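Local coordinates for EGF family domain-containing protein (Toxoplasma gondii, PDB 4Z80) that binds a peptide of the rhoptry neck protein RON2L1 and probably takes part in the moving junction through which the parasite enters host cells, at residues 170-175 with 262-267; 352-357 with 405-410; 371-376 with 425-430. All coordinates share one frame; numbering follows the deposited sequence.

Interaction 1 of 3, residues 170-175 with 262-267; sequences QDMVTD and TTHCWP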
loop_
_atom_site.group_PDB
_atom_site.type_symbol
_atom_site.label_atom_id
_atom_site.label_comp_id
_atom_site.label_asym_id
_atom_site.label_seq_id
_atom_site.Cartn_x
_atom_site.Cartn_y
_atom_site.Cartn_z
ATOM N N GLN A 170 -24.119 7.457 8.523
ATOM C CA GLN A 170 -24.749 6.830 7.358
ATOM C C GLN A 170 -23.758 6.055 6.492
ATOM O O GLN A 170 -24.157 5.139 5.768
ATOM C CB GLN A 170 -25.434 7.861 6.454
ATOM C CG GLN A 170 -25.998 9.086 7.139
ATOM C CD GLN A 170 -27.464 8.960 7.417
ATOM O OE1 GLN A 170 -27.932 7.927 7.899
ATOM N NE2 GLN A 170 -28.208 10.014 7.110
ATOM N N ASP A 171 -22.488 6.454 6.523
ATOM C CA ASP A 171 -21.470 5.787 5.705
ATOM C C ASP A 171 -20.497 4.967 6.535
ATOM O O ASP A 171 -20.263 3.807 6.225
ATOM C CB ASP A 171 -20.687 6.804 4.861
ATOM C CG ASP A 171 -21.406 7.186 3.573
ATOM O OD1 ASP A 171 -22.411 6.537 3.212
ATOM O OD2 ASP A 171 -20.948 8.135 2.900
ATOM N N MET A 172 -19.923 5.552 7.577
ATOM C CA MET A 172 -18.889 4.857 8.339
ATOM C C MET A 172 -19.434 3.781 9.280
ATOM O O MET A 172 -19.089 2.612 9.130
ATOM C CB MET A 172 -18.059 5.868 9.117
ATOM C CG MET A 172 -17.154 6.700 8.225
ATOM S SD MET A 172 -16.347 8.022 9.138
ATOM C CE MET A 172 -15.060 8.516 8.000
ATOM N N VAL A 173 -20.286 4.146 10.237
ATOM C CA VAL A 173 -20.647 3.190 11.289
ATOM C C VAL A 173 -21.418 1.978 10.773
ATOM O O VAL A 173 -21.343 0.900 11.365
ATOM C CB VAL A 173 -21.484 3.857 12.414
ATOM C CG1 VAL A 173 -20.675 4.923 13.101
ATOM C CG2 VAL A 173 -22.776 4.399 11.875
ATOM N N THR A 174 -22.148 2.147 9.678
ATOM C CA THR A 174 -22.929 1.056 9.101
ATOM C C THR A 174 -22.165 0.300 8.000
ATOM O O THR A 174 -22.740 -0.528 7.289
ATOM C CB THR A 174 -24.262 1.573 8.533
ATOM O OG1 THR A 174 -24.017 2.618 7.583
ATOM C CG2 THR A 174 -25.144 2.118 9.655
ATOM N N ASP A 175 -20.872 0.593 7.874
ATOM C CA ASP A 175 -19.970 -0.136 6.981
ATOM C C ASP A 175 -19.415 -1.334 7.735
ATOM O O ASP A 175 -18.799 -1.169 8.787
ATOM C CB ASP A 175 -18.842 0.799 6.515
ATOM C CG ASP A 175 -17.951 0.191 5.432
ATOM O OD1 ASP A 175 -17.803 -1.052 5.356
ATOM O OD2 ASP A 175 -17.372 0.991 4.662
ATOM N N THR A 262 -10.214 5.457 6.468
ATOM C CA THR A 262 -10.406 6.758 5.818
ATOM C C THR A 262 -11.125 6.714 4.465
ATOM O O THR A 262 -11.268 7.746 3.821
ATOM C CB THR A 262 -9.057 7.485 5.604
ATOM O OG1 THR A 262 -8.131 6.630 4.913
ATOM C CG2 THR A 262 -8.460 7.900 6.936
ATOM N N THR A 263 -11.586 5.539 4.040
ATOM C CA THR A 263 -12.340 5.410 2.794
ATOM C C THR A 263 -13.423 6.476 2.616
ATOM O O THR A 263 -13.512 7.116 1.565
ATOM C CB THR A 263 -12.992 4.010 2.714
ATOM O OG1 THR A 263 -11.965 3.027 2.502
ATOM C CG2 THR A 263 -14.040 3.916 1.598
ATOM N N HIS A 264 -14.244 6.680 3.639
ATOM C CA HIS A 264 -15.404 7.552 3.474
ATOM C C HIS A 264 -15.071 9.034 3.589
ATOM O O HIS A 264 -15.952 9.878 3.451
ATOM C CB HIS A 264 -16.491 7.172 4.476
ATOM C CG HIS A 264 -17.048 5.811 4.225
ATOM N ND1 HIS A 264 -17.698 5.488 3.054
ATOM C CD2 HIS A 264 -17.010 4.678 4.963
ATOM C CE1 HIS A 264 -18.050 4.216 3.087
ATOM N NE2 HIS A 264 -17.646 3.703 4.235
ATOM N N CYS A 265 -13.802 9.343 3.826
ATOM C CA CYS A 265 -13.328 10.723 3.825
ATOM C C CYS A 265 -13.242 11.299 2.418
ATOM O O CYS A 265 -13.151 12.511 2.254
ATOM C CB CYS A 265 -11.954 10.816 4.483
ATOM S SG CYS A 265 -11.862 10.150 6.162
ATOM N N TRP A 266 -13.249 10.429 1.409
ATOM C CA TRP A 266 -13.101 10.864 0.026
ATOM C C TRP A 266 -14.451 10.935 -0.656
ATOM O O TRP A 266 -15.337 10.123 -0.381
ATOM C CB TRP A 266 -12.179 9.920 -0.751
ATOM C CG TRP A 266 -10.927 9.619 -0.023
ATOM C CD1 TRP A 266 -10.536 8.404 0.449
ATOM C CD2 TRP A 266 -9.892 10.543 0.336
ATOM N NE1 TRP A 266 -9.321 8.508 1.073
ATOM C CE2 TRP A 266 -8.902 9.811 1.019
ATOM C CE3 TRP A 266 -9.701 11.915 0.142
ATOM C CZ2 TRP A 266 -7.736 10.404 1.511
ATOM C CZ3 TRP A 266 -8.540 12.503 0.632
ATOM C CH2 TRP A 266 -7.576 11.750 1.306
ATOM N N PRO A 267 -14.621 11.899 -1.567
ATOM C CA PRO A 267 -15.916 12.034 -2.230
ATOM C C PRO A 267 -16.113 11.002 -3.331
ATOM O O PRO A 267 -15.162 10.681 -4.052
ATOM C CB PRO A 267 -15.854 13.439 -2.817
ATOM C CG PRO A 267 -14.423 13.632 -3.128
ATOM C CD PRO A 267 -13.655 12.902 -2.052
HETATM O O HOH W 1 -18.816 9.717 2.589
#
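The imidazole of His264 is held between two side chains: CB of Asp171 lies over one face, 3.9 Å from the ring centroid in a CH-pi contact, and CG2 of Thr263 covers the opposite face above its centre. At the ring edge, near its plane, sits the carboxylate of Asp175, turned steeply against the imidazole with 66° between the planes. The carboxylate plane of Asp171 is inclined by only 28° to the ring, but it is CB that covers the face. With CG anti to the backbone N, Asp175 reaches back from the end of the type I turn Met172-Asp175. It accepts the NE2 proton of His264 on the anti lone pair of OD2, NE2 to OD2 being 2.8 Å at an N-H...O angle of 155°. The extended chain of Met172 slides past His264, its CG 3.8 Å from His264 CB, and brings CE to 4.0 Å from SG of Cys265, the sulfur disulfide-bonded to Cys161. Helix 165-172 is thereby joined to the 3-10 segment after helix 252-262. A water also bridges the two segments, donating to Asp171 OD2 (2.7 Å) and to the carbonyl O of His264 (3.0 Å). These same two acceptors bind the RON2L1 peptide, through Gln10 N and Ser11 OG of that chain respectively, so the contact forms part of the ligand-binding surface; Tyr71 OH holds Asp171 OD1. Asp175 is gripped by a salt bridge from OD2 to Arg276 and by Ser66 and the Glu177 amide at OD1, which should favour its ionised form, while its bond to NE2 fixes a proton there and sets the imidazole's rotation.

Interaction 2 of 3, residues 352-357 with 405-410; sequences NVRWGV and WATFVA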
loop_
_atom_site.group_PDB
_atom_site.type_symbol
_atom_site.label_atom_id
_atom_site.label_comp_id
_atom_site.label_asym_id
_atom_site.label_seq_id
_atom_site.Cartn_x
_atom_site.Cartn_y
_atom_site.Cartn_z
ATOM N N ASN A 352 23.452 -16.471 5.636
ATOM C CA ASN A 352 24.160 -17.689 5.991
ATOM C C ASN A 352 23.255 -18.891 6.197
ATOM O O ASN A 352 23.564 -19.772 6.988
ATOM C CB ASN A 352 25.004 -17.448 7.253
ATOM C CG ASN A 352 26.098 -16.424 7.036
ATOM O OD1 ASN A 352 26.126 -15.383 7.690
ATOM N ND2 ASN A 352 27.009 -16.713 6.109
ATOM N N VAL A 353 22.145 -18.948 5.460
ATOM C CA VAL A 353 21.282 -20.118 5.512
ATOM C C VAL A 353 20.749 -20.476 4.135
ATOM O O VAL A 353 20.763 -19.650 3.219
ATOM C CB VAL A 353 20.096 -19.928 6.483
ATOM C CG1 VAL A 353 20.585 -19.979 7.946
ATOM C CG2 VAL A 353 19.350 -18.625 6.194
ATOM N N ARG A 354 20.305 -21.726 4.033
ATOM C CA ARG A 354 19.734 -22.309 2.812
ATOM C C ARG A 354 18.347 -22.891 3.113
ATOM O O ARG A 354 18.183 -23.592 4.113
ATOM C CB ARG A 354 20.635 -23.427 2.271
ATOM C CG ARG A 354 22.097 -23.079 2.100
ATOM C CD ARG A 354 22.984 -24.319 2.222
ATOM N NE ARG A 354 22.685 -25.330 1.211
ATOM C CZ ARG A 354 23.133 -26.582 1.248
ATOM N NH1 ARG A 354 23.891 -26.997 2.259
ATOM N NH2 ARG A 354 22.813 -27.430 0.281
ATOM N N TRP A 355 17.352 -22.640 2.260
ATOM C CA TRP A 355 16.023 -23.229 2.462
ATOM C C TRP A 355 16.051 -24.750 2.393
ATOM O O TRP A 355 16.673 -25.316 1.496
ATOM C CB TRP A 355 15.023 -22.731 1.410
ATOM C CG TRP A 355 14.820 -21.249 1.379
ATOM C CD1 TRP A 355 15.261 -20.381 0.424
ATOM C CD2 TRP A 355 14.110 -20.460 2.341
ATOM N NE1 TRP A 355 14.878 -19.103 0.732
ATOM C CE2 TRP A 355 14.166 -19.123 1.903
ATOM C CE3 TRP A 355 13.431 -20.756 3.525
ATOM C CZ2 TRP A 355 13.585 -18.079 2.616
ATOM C CZ3 TRP A 355 12.852 -19.725 4.231
ATOM C CH2 TRP A 355 12.932 -18.400 3.778
ATOM N N GLY A 356 15.342 -25.404 3.305
ATOM C CA GLY A 356 15.243 -26.854 3.278
ATOM C C GLY A 356 13.921 -27.399 3.775
ATOM O O GLY A 356 13.010 -26.651 4.146
ATOM N N VAL A 357 13.821 -28.726 3.764
ATOM C CA VAL A 357 12.694 -29.441 4.360
ATOM C C VAL A 357 13.270 -30.478 5.326
ATOM O O VAL A 357 14.422 -30.870 5.197
ATOM C CB VAL A 357 11.800 -30.118 3.296
ATOM C CG1 VAL A 357 11.135 -29.060 2.412
ATOM C CG2 VAL A 357 12.601 -31.112 2.460
ATOM N N TRP A 405 10.717 -18.521 -2.805
ATOM C CA TRP A 405 11.911 -18.719 -1.991
ATOM C C TRP A 405 13.081 -18.919 -2.924
ATOM O O TRP A 405 12.961 -19.647 -3.914
ATOM C CB TRP A 405 11.754 -19.936 -1.067
ATOM C CG TRP A 405 10.467 -19.931 -0.312
ATOM C CD1 TRP A 405 10.239 -19.394 0.925
ATOM C CD2 TRP A 405 9.208 -20.454 -0.758
ATOM N NE1 TRP A 405 8.919 -19.558 1.278
ATOM C CE2 TRP A 405 8.265 -20.203 0.260
ATOM C CE3 TRP A 405 8.785 -21.110 -1.920
ATOM C CZ2 TRP A 405 6.936 -20.597 0.158
ATOM C CZ3 TRP A 405 7.470 -21.493 -2.019
ATOM C CH2 TRP A 405 6.553 -21.231 -0.999
ATOM N N ALA A 406 14.206 -18.277 -2.613
ATOM C CA ALA A 406 15.442 -18.509 -3.335
ATOM C C ALA A 406 16.610 -18.620 -2.373
ATOM O O ALA A 406 16.637 -17.953 -1.332
ATOM C CB ALA A 406 15.704 -17.403 -4.335
ATOM N N THR A 407 17.578 -19.452 -2.735
ATOM C CA THR A 407 18.845 -19.551 -2.020
ATOM C C THR A 407 19.919 -19.066 -2.952
ATOM O O THR A 407 20.067 -19.597 -4.060
ATOM C CB THR A 407 19.168 -20.997 -1.579
ATOM O OG1 THR A 407 18.195 -21.452 -0.632
ATOM C CG2 THR A 407 20.572 -21.102 -0.962
ATOM N N PHE A 408 20.648 -18.050 -2.509
ATOM C CA PHE A 408 21.805 -17.551 -3.225
ATOM C C PHE A 408 23.054 -18.216 -2.680
ATOM O O PHE A 408 23.259 -18.247 -1.471
ATOM C CB PHE A 408 21.912 -16.039 -3.097
ATOM C CG PHE A 408 23.117 -15.460 -3.771
ATOM C CD1 PHE A 408 23.126 -15.265 -5.139
ATOM C CD2 PHE A 408 24.233 -15.088 -3.036
ATOM C CE1 PHE A 408 24.228 -14.727 -5.773
ATOM C CE2 PHE A 408 25.340 -14.541 -3.664
ATOM C CZ PHE A 408 25.338 -14.358 -5.032
ATOM N N VAL A 409 23.866 -18.773 -3.572
ATOM C CA VAL A 409 25.121 -19.407 -3.192
ATOM C C VAL A 409 26.259 -18.642 -3.847
ATOM O O VAL A 409 26.447 -18.710 -5.062
ATOM C CB VAL A 409 25.152 -20.891 -3.610
ATOM C CG1 VAL A 409 26.455 -21.560 -3.137
ATOM C CG2 VAL A 409 23.931 -21.630 -3.065
ATOM N N ALA A 410 27.019 -17.903 -3.041
ATOM C CA ALA A 410 28.139 -17.121 -3.546
ATOM C C ALA A 410 29.267 -18.040 -3.967
ATOM O O ALA A 410 29.499 -19.081 -3.347
ATOM C CB ALA A 410 28.629 -16.145 -2.498
HETATM O O HOH W 2 18.327 -24.173 -0.413
#
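Strands 353-357 and 405-410 run in roughly opposing senses, their N-to-C directions 135° apart and their axes 6.5 Å from each other at closest approach. Trp355 spans the gap, with CB of Trp405 over the face of its five-membered ring, 3.8 Å from the centroid. Trp405 then turns its own indole edge toward the face of Trp355, a T-shaped pair with planes at 73°; the centroids of the six-membered ring of Trp355 and the five-membered ring of Trp405 are 5.0 Å apart. Edge-on, Trp355 NE1 donates a weak hydrogen bond of 2.9 Å to Ala406 O, bent to 130°, and a second weak one to Phe446 O of strand 443-447. The two strands belong to different antiparallel sheets, one of three strands and one of four, which pack against each other in what is probably the second PAN-type domain. Both branches of Thr407 take part. Its OG1, beside the backbone N, lies 2.7 Å from a water that in turn donates to Trp355 O at 2.8 Å. Its CG2, anti to the backbone N, meets the aliphatic part of Arg354, with CG of Arg354 4.0 Å from CG2 of Thr407. Beyond that, Arg354 bends at chi3 and carries its guanidinium to a salt bridge with Glu468.

Interaction 3 of 3, residues 371-376 with 425-430; sequences ASLSNA and GKCFFY
Strands 371-374 and 425-430 pair antiparallel at the margin of a four-stranded sheet, and the register shifts by one residue at a G1 beta bulge, where Asn375 and Ala376 both face Gly425. Leu373 and Cys427 form a hydrogen-bonded pair whose amides and carbonyls satisfy each other: Leu373 N donates to Cys427 O at 2.9 Å, and Cys427 N to Leu373 O at 2.8 Å. At the next hydrogen-bonded pair, Phe429 N gives Ala371 O an almost straight bond of 2.9 Å (178°), although the donor stands above the carbonyl plane. Between them Ser372 and Phe428 make a non-hydrogen-bonded pair; here the CA of Ser372 supplies a CH...O contact to Cys427 O, and the Phe428 backbone is bonded instead to Thr407 of the next strand, as that of Lys426 is to Val409. Past the bulge, Ala376 and Gly425 exchange bonds both ways, Ala376 N to Gly425 O at 2.9 Å and Gly425 N to Ala376 O at 2.8 Å. Asn375, with the positive phi of the bulge (54°), brings its N within 3.0 Å of Gly425 O at an angle too poor for a bond, while its carbonyl O accepts from Arg424 NH1. Lys426 extends from CG, anti to the backbone N, to the bend at chi4, and its NZ donates to Ser374 OG at 3.2 Å. On the face that carries Leu373, Cys427 and Phe429, the edge of the Phe429 ring meets Leu373 CB, and helix 378-387 covers the strand, with Cys381 in a disulfide to Cys427. Cys427 is modelled in two conformers; in one of them SG lies 3.4 Å from Ala376 CB.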
loop_
_atom_site.group_PDB
_atom_site.type_symbol
_atom_site.label_atom_id
_atom_site.label_comp_id
_atom_site.label_asym_id
_atom_site.label_seq_id
_atom_site.Cartn_x
_atom_site.Cartn_y
_atom_site.Cartn_z
ATOM N N ALA A 371 14.505 -24.070 -10.722
ATOM C CA ALA A 371 15.259 -23.321 -11.701
ATOM C C ALA A 371 16.471 -22.683 -11.049
ATOM O O ALA A 371 16.526 -22.554 -9.819
ATOM C CB ALA A 371 14.389 -22.251 -12.349
ATOM N N SER A 372 17.436 -22.276 -11.863
ATOM C CA SER A 372 18.582 -21.534 -11.352
ATOM C C SER A 372 19.031 -20.450 -12.316
ATOM O O SER A 372 18.737 -20.495 -13.515
ATOM C CB SER A 372 19.753 -22.475 -11.038
ATOM O OG SER A 372 20.376 -22.960 -12.217
ATOM N N LEU A 373 19.736 -19.465 -11.766
ATOM C CA LEU A 373 20.291 -18.353 -12.521
ATOM C C LEU A 373 21.761 -18.266 -12.142
ATOM O O LEU A 373 22.086 -18.196 -10.955
ATOM C CB LEU A 373 19.547 -17.046 -12.205
ATOM C CG LEU A 373 19.954 -15.778 -12.944
ATOM C CD1 LEU A 373 19.560 -15.866 -14.407
ATOM C CD2 LEU A 373 19.293 -14.573 -12.296
ATOM N N SER A 374 22.649 -18.275 -13.130
ATOM C CA SER A 374 24.087 -18.266 -12.860
ATOM C C SER A 374 24.702 -16.868 -12.948
ATOM O O SER A 374 24.187 -15.982 -13.622
ATOM C CB SER A 374 24.803 -19.210 -13.834
ATOM O OG SER A 374 24.480 -20.567 -13.557
ATOM N N ASN A 375 25.822 -16.689 -12.252
ATOM C CA ASN A 375 26.588 -15.444 -12.269
ATOM C C ASN A 375 25.757 -14.207 -11.925
ATOM O O ASN A 375 25.884 -13.162 -12.556
ATOM C CB ASN A 375 27.247 -15.242 -13.634
ATOM C CG ASN A 375 28.305 -14.152 -13.611
ATOM O OD1 ASN A 375 28.964 -13.934 -12.596
ATOM N ND2 ASN A 375 28.456 -13.446 -14.723
ATOM N N ALA A 376 24.911 -14.336 -10.912
ATOM C CA ALA A 376 24.073 -13.239 -10.451
ATOM C C ALA A 376 24.634 -12.672 -9.159
ATOM O O ALA A 376 25.407 -13.342 -8.477
ATOM C CB ALA A 376 22.649 -13.715 -10.233
ATOM N N GLY A 425 27.348 -15.295 -7.809
ATOM C CA GLY A 425 27.092 -16.684 -7.521
ATOM C C GLY A 425 25.848 -17.167 -8.235
ATOM O O GLY A 425 25.444 -16.608 -9.254
ATOM N N LYS A 426 25.244 -18.205 -7.678
ATOM C CA LYS A 426 24.124 -18.884 -8.298
ATOM C C LYS A 426 22.855 -18.711 -7.472
ATOM O O LYS A 426 22.890 -18.862 -6.252
ATOM C CB LYS A 426 24.459 -20.362 -8.456
ATOM C CG LYS A 426 23.713 -21.061 -9.560
ATOM C CD LYS A 426 24.359 -22.405 -9.844
ATOM C CE LYS A 426 23.893 -23.000 -11.150
ATOM N NZ LYS A 426 25.066 -23.300 -12.021
ATOM N N CYS A 427 21.756 -18.377 -8.148
ATOM C CA CYS A 427 20.432 -18.301 -7.527
ATOM C C CYS A 427 19.636 -19.543 -7.787
ATOM O O CYS A 427 19.463 -19.926 -8.939
ATOM C CB CYS A 427 19.610 -17.151 -8.072
ATOM S SG CYS A 427 20.473 -15.664 -8.403
ATOM N N PHE A 428 19.134 -20.172 -6.733
ATOM C CA PHE A 428 18.272 -21.342 -6.863
ATOM C C PHE A 428 16.856 -20.978 -6.457
ATOM O O PHE A 428 16.638 -20.491 -5.355
ATOM C CB PHE A 428 18.785 -22.502 -6.010
ATOM C CG PHE A 428 20.127 -23.002 -6.434
ATOM C CD1 PHE A 428 20.243 -23.969 -7.415
ATOM C CD2 PHE A 428 21.279 -22.496 -5.860
ATOM C CE1 PHE A 428 21.480 -24.424 -7.807
ATOM C CE2 PHE A 428 22.519 -22.949 -6.250
ATOM C CZ PHE A 428 22.620 -23.913 -7.222
ATOM N N PHE A 429 15.896 -21.220 -7.345
ATOM C CA PHE A 429 14.507 -20.830 -7.124
ATOM C C PHE A 429 13.641 -22.026 -6.753
ATOM O O PHE A 429 13.768 -23.109 -7.340
ATOM C CB PHE A 429 13.934 -20.156 -8.382
ATOM C CG PHE A 429 14.658 -18.915 -8.808
ATOM C CD1 PHE A 429 14.462 -17.719 -8.143
ATOM C CD2 PHE A 429 15.500 -18.929 -9.907
ATOM C CE1 PHE A 429 15.113 -16.568 -8.544
ATOM C CE2 PHE A 429 16.158 -17.782 -10.310
ATOM C CZ PHE A 429 15.964 -16.596 -9.624
ATOM N N TYR A 430 12.741 -21.820 -5.791
ATOM C CA TYR A 430 11.897 -22.881 -5.263
ATOM C C TYR A 430 10.421 -22.523 -5.254
ATOM O O TYR A 430 10.060 -21.357 -5.042
ATOM C CB TYR A 430 12.314 -23.210 -3.832
ATOM C CG TYR A 430 13.783 -23.497 -3.653
ATOM C CD1 TYR A 430 14.338 -24.697 -4.071
ATOM C CD2 TYR A 430 14.617 -22.571 -3.033
ATOM C CE1 TYR A 430 15.678 -24.959 -3.889
ATOM C CE2 TYR A 430 15.954 -22.819 -2.855
ATOM C CZ TYR A 430 16.482 -24.014 -3.278
ATOM O OH TYR A 430 17.819 -24.251 -3.088
#

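How the interactions relate
Interaction 1 comes first along the chain and closes before the others open; its centre is 46 Å from that of interaction 2 and 48 Å from that of interaction 3, on the opposite side of the chain's centre. Interactions 2 and 3 are neighbours, with centres 10 Å apart, and their segments alternate along the sequence. Strands 405-410 and 424-430 lie side by side in one four-stranded sheet, joined by probable hydrogen bonds such as Val409 N to Lys426 O, while strand 353-359 belongs to the sheet packed against it. The peptide touches interaction 1, whereas interactions 2 and 3 join strands and sheets on the other side of the chain, with no peptide contact.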